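Local coordinates for centrosome-associated zinc finger protein Cp190 (Drosophila melanogaster, PDB 6ER1) that organises chromatin domains and boundaries when recruited by insulator DNA-binding proteins, binds microtubules, and homodimerises through its N-terminal BTB domain, at residues A[27-32]-A[92-97]; A[110-115]-A[119-124]. All blocks are in the same frame, centred on the assembly; numbering follows the deposited sequence.

Interaction 1: residues A[27-32]-A[92-97]; sequences NFFNKT and FMYTGT
The carbonyl oxygen of F92 accepts two backbone N-H groups, that of G96 at 2.8 Å and that of T95 at 3.1 Å, and the helix end tied off in this way carries Y94, whose ring lies against F29. The contact joins helix 17-31 to helix 83-95 in the BTB/POZ fold, and it is essentially one aromatic pair. The two rings form an offset (parallel-displaced) face-to-face stack with planes 7° apart and centroids separated by 3.9 Å. The displacement brings Y94 CE1, rather than the middle of the tyrosine ring, over the centre of the F29 ring, 3.7 Å above its plane. With CG anti to the backbone N (chi1 176°), the F29 ring is laid over Y94, and CB itself also lies over the tyrosine face. There F29 CB makes a CH-pi contact, coming within 3.5 Å of Y94 CE2. The phenol oxygen is not left to the stack, for Y94 OH is hydrogen-bonded to H50 ND1, a bond that fixes the far end of the ring. V53 also packs on Y94, while V90 and N91 pack on F29. T32 completes a Schellman motif after the last turn of its helix, whereas at G96, which follows the end of helix 83-95, a side chain would jam against the carbonyl oxygen of T95. Just past G96, residue T97 pairs antiparallel with a strand of the second subunit, and M93 O accepts W17 NE1 of that chain. The turn leading there is an ST turn, in which T97 N donates to T95 OG1 over 3.1 Å at a nearly straight 164°.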
loop_
_atom_site.group_PDB
_atom_site.type_symbol
_atom_site.label_atom_id
_atom_site.label_comp_id
_atom_site.label_asym_id
_atom_site.label_seq_id
_atom_site.Cartn_x
_atom_site.Cartn_y
_atom_site.Cartn_z
ATOM N N ASN A 27 8.780 2.847 5.389
ATOM C CA ASN A 27 8.968 4.140 5.995
ATOM C C ASN A 27 7.680 4.734 6.526
ATOM O O ASN A 27 7.629 5.281 7.617
ATOM C CB ASN A 27 9.674 5.081 5.040
ATOM C CG ASN A 27 9.913 6.450 5.638
ATOM O OD1 ASN A 27 10.631 6.566 6.648
ATOM N ND2 ASN A 27 9.310 7.483 5.044
ATOM N N PHE A 28 6.618 4.648 5.741
ATOM C CA PHE A 28 5.332 5.126 6.223
ATOM C C PHE A 28 4.856 4.408 7.512
ATOM O O PHE A 28 4.268 5.022 8.412
ATOM C CB PHE A 28 4.257 4.985 5.145
ATOM C CG PHE A 28 4.463 5.848 3.918
ATOM C CD1 PHE A 28 5.145 7.075 3.964
ATOM C CD2 PHE A 28 3.989 5.387 2.710
ATOM C CE1 PHE A 28 5.300 7.833 2.820
ATOM C CE2 PHE A 28 4.107 6.155 1.568
ATOM C CZ PHE A 28 4.777 7.357 1.618
ATOM N N PHE A 29 5.046 3.105 7.535
ATOM C CA PHE A 29 4.712 2.300 8.702
ATOM C C PHE A 29 5.509 2.735 9.917
ATOM O O PHE A 29 4.926 2.979 10.969
ATOM C CB PHE A 29 4.929 0.816 8.392
ATOM C CG PHE A 29 4.698 -0.131 9.551
ATOM C CD1 PHE A 29 3.529 -0.106 10.273
ATOM C CD2 PHE A 29 5.576 -1.141 9.762
ATOM C CE1 PHE A 29 3.290 -1.000 11.262
ATOM C CE2 PHE A 29 5.366 -2.051 10.765
ATOM C CZ PHE A 29 4.225 -1.978 11.541
ATOM N N ASN A 30 6.811 2.961 9.738
ATOM C CA ASN A 30 7.672 3.377 10.840
ATOM C C ASN A 30 7.283 4.756 11.372
ATOM O O ASN A 30 7.370 4.980 12.564
ATOM C CB ASN A 30 9.129 3.390 10.386
ATOM C CG ASN A 30 9.666 2.013 10.017
ATOM O OD1 ASN A 30 9.112 0.994 10.392
ATOM N ND2 ASN A 30 10.741 1.991 9.247
ATOM N N LYS A 31 6.798 5.649 10.503
ATOM C CA LYS A 31 6.460 7.027 10.886
ATOM C C LYS A 31 4.953 7.171 11.197
ATOM O O LYS A 31 4.508 8.251 11.572
ATOM C CB LYS A 31 6.832 7.976 9.710
ATOM C CG LYS A 31 8.324 8.048 9.393
ATOM C CD LYS A 31 9.108 8.882 10.385
ATOM C CE LYS A 31 10.615 8.648 10.268
ATOM N NZ LYS A 31 11.145 8.904 8.897
ATOM N N THR A 32 4.176 6.091 11.020
ATOM C CA THR A 32 2.690 6.046 11.142
ATOM C C THR A 32 1.993 7.038 10.218
ATOM O O THR A 32 1.023 7.688 10.608
ATOM C CB THR A 32 2.167 6.202 12.580
ATOM O OG1 THR A 32 2.129 7.586 12.923
ATOM C CG2 THR A 32 3.021 5.413 13.497
ATOM N N PHE A 92 6.015 -9.104 9.154
ATOM C CA PHE A 92 6.067 -9.997 7.986
ATOM C C PHE A 92 5.223 -9.426 6.842
ATOM O O PHE A 92 5.709 -9.389 5.680
ATOM C CB PHE A 92 5.606 -11.408 8.333
ATOM C CG PHE A 92 5.399 -12.292 7.157
ATOM C CD1 PHE A 92 6.425 -12.808 6.425
ATOM C CD2 PHE A 92 4.117 -12.482 6.723
ATOM C CE1 PHE A 92 6.183 -13.557 5.291
ATOM C CE2 PHE A 92 3.858 -13.240 5.594
ATOM C CZ PHE A 92 4.892 -13.795 4.893
ATOM N N MET A 93 4.030 -8.947 7.156
ATOM C CA MET A 93 3.179 -8.418 6.046
ATOM C C MET A 93 3.827 -7.250 5.342
ATOM O O MET A 93 3.672 -7.087 4.099
ATOM C CB MET A 93 1.825 -8.005 6.562
ATOM C CG MET A 93 1.010 -9.134 7.063
ATOM S SD MET A 93 -0.382 -8.475 8.010
ATOM C CE MET A 93 -1.419 -9.747 7.940
ATOM N N TYR A 94 4.599 -6.425 6.038
ATOM C CA TYR A 94 5.298 -5.268 5.451
ATOM C C TYR A 94 6.599 -5.603 4.736
ATOM O O TYR A 94 7.057 -4.839 3.873
ATOM C CB TYR A 94 5.575 -4.193 6.490
ATOM C CG TYR A 94 4.374 -3.336 6.827
ATOM C CD1 TYR A 94 3.443 -3.713 7.766
ATOM C CD2 TYR A 94 4.138 -2.148 6.130
ATOM C CE1 TYR A 94 2.325 -2.948 8.040
ATOM C CE2 TYR A 94 3.031 -1.373 6.403
ATOM C CZ TYR A 94 2.110 -1.770 7.348
ATOM O OH TYR A 94 1.032 -0.990 7.658
ATOM N N THR A 95 7.178 -6.749 5.041
ATOM C CA THR A 95 8.550 -7.022 4.611
ATOM C C THR A 95 8.827 -8.322 3.884
ATOM O O THR A 95 9.805 -8.383 3.126
ATOM C CB THR A 95 9.543 -7.008 5.811
ATOM O OG1 THR A 95 9.267 -8.088 6.686
ATOM C CG2 THR A 95 9.505 -5.709 6.582
ATOM N N GLY A 96 8.011 -9.343 4.119
ATOM C CA GLY A 96 8.286 -10.693 3.692
ATOM C C GLY A 96 9.178 -11.535 4.566
ATOM O O GLY A 96 9.397 -12.699 4.254
ATOM N N THR A 97 9.685 -10.953 5.676
ATOM C CA THR A 97 10.523 -11.618 6.637
ATOM C C THR A 97 9.727 -11.807 7.929
ATOM O O THR A 97 9.079 -10.871 8.420
ATOM C CB THR A 97 11.778 -10.786 6.916
ATOM O OG1 THR A 97 12.575 -10.677 5.746
ATOM C CG2 THR A 97 12.603 -11.416 7.998
#

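Interaction 2: residues A[110-115]-A[119-124]; sequences RTAKEM and VLLKLL
A112 and L121 face each other where two consecutive helices pass nearly antiparallel, their axes 9.1 Å apart at closest approach and 150° apart in direction. The meeting is apolar. The methyl of A112 sits among three leucines, one turn of helix 119-124 supplying them all: L121 CD2 lies 3.7 Å from A112 CB, L120 CD2 3.9 Å from the same atom, and L124 CD1 is farther off. With CG anti to its carbonyl carbon (chi1 -69°), L121 straddles A112, CD2 on the methyl and CD1 3.9 Å from A112 O. An alanine in place of L121 would probably cost the A112 methyl its nearest partner and L109 its contact with L121, opening a gap between the helices. The aliphatic part of K113 crosses L121 at about a right angle, though its closeness is doubtful because the lysine has two conformers. L120 also packs on I89 of helix 83-95 and L98 of strand 97-101. The one polar tie worth noting lies at the backbone, where L124 O is hydrogen-bonded to Y105 OH. Two consecutive, near-antiparallel helices joined by a short turn form a helical hairpin, here the C-terminal one of the BTB domain.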
loop_
_atom_site.group_PDB
_atom_site.type_symbol
_atom_site.label_atom_id
_atom_site.label_comp_id
_atom_site.label_asym_id
_atom_site.label_seq_id
_atom_site.Cartn_x
_atom_site.Cartn_y
_atom_site.Cartn_z
ATOM N N ARG A 110 -0.310 -21.870 14.677
ATOM C CA ARG A 110 -1.706 -21.937 15.022
ATOM C C ARG A 110 -2.391 -20.609 14.711
ATOM O O ARG A 110 -3.582 -20.647 14.234
ATOM C CB ARG A 110 -1.947 -22.386 16.480
ATOM C CG ARG A 110 -1.552 -23.841 16.696
ATOM C CD ARG A 110 -1.793 -24.307 18.140
ATOM N NE ARG A 110 -0.971 -23.650 19.150
ATOM C CZ ARG A 110 0.247 -24.071 19.468
ATOM N NH1 ARG A 110 0.799 -25.113 18.899
ATOM N NH2 ARG A 110 0.882 -23.415 20.449
ATOM N N THR A 111 -1.779 -19.482 14.915
ATOM C CA THR A 111 -2.351 -18.199 14.639
ATOM C C THR A 111 -2.507 -18.087 13.070
ATOM O O THR A 111 -3.621 -17.623 12.638
ATOM C CB THR A 111 -1.541 -17.043 15.157
ATOM O OG1 THR A 111 -1.480 -17.173 16.611
ATOM C CG2 THR A 111 -2.079 -15.719 14.868
ATOM N N ALA A 112 -1.515 -18.445 12.325
ATOM C CA ALA A 112 -1.637 -18.332 10.817
ATOM C C ALA A 112 -2.720 -19.243 10.451
ATOM O O ALA A 112 -3.469 -18.858 9.436
ATOM C CB ALA A 112 -0.340 -18.736 10.208
ATOM N N LYS A 113 -2.959 -20.387 10.991
ATOM C CA LYS A 113 -4.080 -21.268 10.646
ATOM C C LYS A 113 -5.380 -20.663 11.030
ATOM O O LYS A 113 -6.393 -20.687 10.187
ATOM C CB LYS A 113 -3.934 -22.690 11.253
ATOM C CG LYS A 113 -2.827 -23.530 10.667
ATOM C CD LYS A 113 -2.746 -24.863 11.405
ATOM C CE LYS A 113 -1.905 -25.951 10.734
ATOM N NZ LYS A 113 -2.568 -27.117 10.120
ATOM N N GLU A 114 -5.554 -19.992 12.127
ATOM C CA GLU A 114 -6.779 -19.336 12.513
ATOM C C GLU A 114 -7.104 -18.198 11.534
ATOM O O GLU A 114 -8.323 -17.969 11.293
ATOM C CB GLU A 114 -6.602 -18.779 13.973
ATOM C CG GLU A 114 -7.730 -17.883 14.469
ATOM C CD GLU A 114 -7.773 -17.547 15.939
ATOM O OE1 GLU A 114 -7.196 -18.335 16.703
ATOM O OE2 GLU A 114 -8.459 -16.533 16.332
ATOM N N MET A 115 -6.118 -17.530 11.023
ATOM C CA MET A 115 -6.272 -16.383 10.126
ATOM C C MET A 115 -6.474 -16.870 8.688
ATOM O O MET A 115 -6.863 -16.044 7.846
ATOM C CB MET A 115 -5.031 -15.515 10.094
ATOM C CG MET A 115 -4.685 -14.866 11.424
ATOM S SD MET A 115 -3.079 -14.023 11.364
ATOM C CE MET A 115 -3.555 -12.618 10.428
ATOM N N VAL A 119 -0.025 -17.366 2.846
ATOM C CA VAL A 119 1.357 -17.071 2.511
ATOM C C VAL A 119 2.295 -17.343 3.728
ATOM O O VAL A 119 3.408 -17.763 3.543
ATOM C CB VAL A 119 1.550 -15.659 1.946
ATOM C CG1 VAL A 119 1.213 -14.579 2.929
ATOM C CG2 VAL A 119 2.905 -15.458 1.279
ATOM N N LEU A 120 1.789 -17.075 4.909
ATOM C CA LEU A 120 2.610 -17.313 6.143
ATOM C C LEU A 120 2.635 -18.814 6.482
ATOM O O LEU A 120 3.676 -19.340 6.921
ATOM C CB LEU A 120 2.043 -16.471 7.280
ATOM C CG LEU A 120 2.780 -16.651 8.622
ATOM C CD1 LEU A 120 4.255 -16.361 8.423
ATOM C CD2 LEU A 120 2.096 -15.699 9.581
ATOM N N LEU A 121 1.499 -19.489 6.307
ATOM C CA LEU A 121 1.482 -20.970 6.453
ATOM C C LEU A 121 2.531 -21.641 5.587
ATOM O O LEU A 121 3.280 -22.515 6.050
ATOM C CB LEU A 121 0.092 -21.531 6.095
ATOM C CG LEU A 121 -0.977 -21.150 7.109
ATOM C CD1 LEU A 121 -2.413 -21.338 6.637
ATOM C CD2 LEU A 121 -0.762 -21.895 8.404
ATOM N N LYS A 122 2.569 -21.264 4.316
ATOM C CA LYS A 122 3.534 -21.833 3.408
ATOM C C LYS A 122 4.967 -21.565 3.881
ATOM O O LYS A 122 5.832 -22.443 3.829
ATOM C CB LYS A 122 3.272 -21.279 1.990
ATOM C CG LYS A 122 2.018 -21.865 1.396
ATOM C CD LYS A 122 1.853 -21.471 -0.062
ATOM C CE LYS A 122 0.548 -21.985 -0.645
ATOM N NZ LYS A 122 0.212 -21.240 -1.885
ATOM N N LEU A 123 5.223 -20.351 4.344
ATOM C CA LEU A 123 6.558 -20.027 4.847
ATOM C C LEU A 123 6.937 -20.887 6.087
ATOM O O LEU A 123 8.042 -21.437 6.149
ATOM C CB LEU A 123 6.625 -18.546 5.153
ATOM C CG LEU A 123 7.961 -18.066 5.734
ATOM C CD1 LEU A 123 9.128 -18.369 4.805
ATOM C CD2 LEU A 123 7.892 -16.603 6.075
ATOM N N LEU A 124 6.005 -21.004 7.021
ATOM C CA LEU A 124 6.301 -21.711 8.301
ATOM C C LEU A 124 6.455 -23.178 8.054
ATOM O O LEU A 124 7.159 -23.863 8.802
ATOM C CB LEU A 124 5.179 -21.441 9.261
ATOM C CG LEU A 124 5.206 -20.056 9.907
ATOM C CD1 LEU A 124 3.896 -19.853 10.634
ATOM C CD2 LEU A 124 6.378 -19.851 10.841
#

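In the fold
From the N terminus the chain runs through strand 9-13 into helix 17-31, and interaction 1 closes the first long loop, in which 59 residues carrying the sheet strands and helices 51-57 and 60-67 return to helix 83-95. Strand 97-101 follows, and interaction 2 closes a far shorter loop, three residues lying between segments 110-115 and 119-124. The two are in series, neither nested nor crossed, with centres about 19 Å apart on opposite sides of the chain's centre. They nevertheless touch: F92 CE1 lies 3.6 Å from L123 CD2, which links helix 83-95 to the C-terminal hairpin. Both also border the second subunit, whose W17 meets F92 and V119.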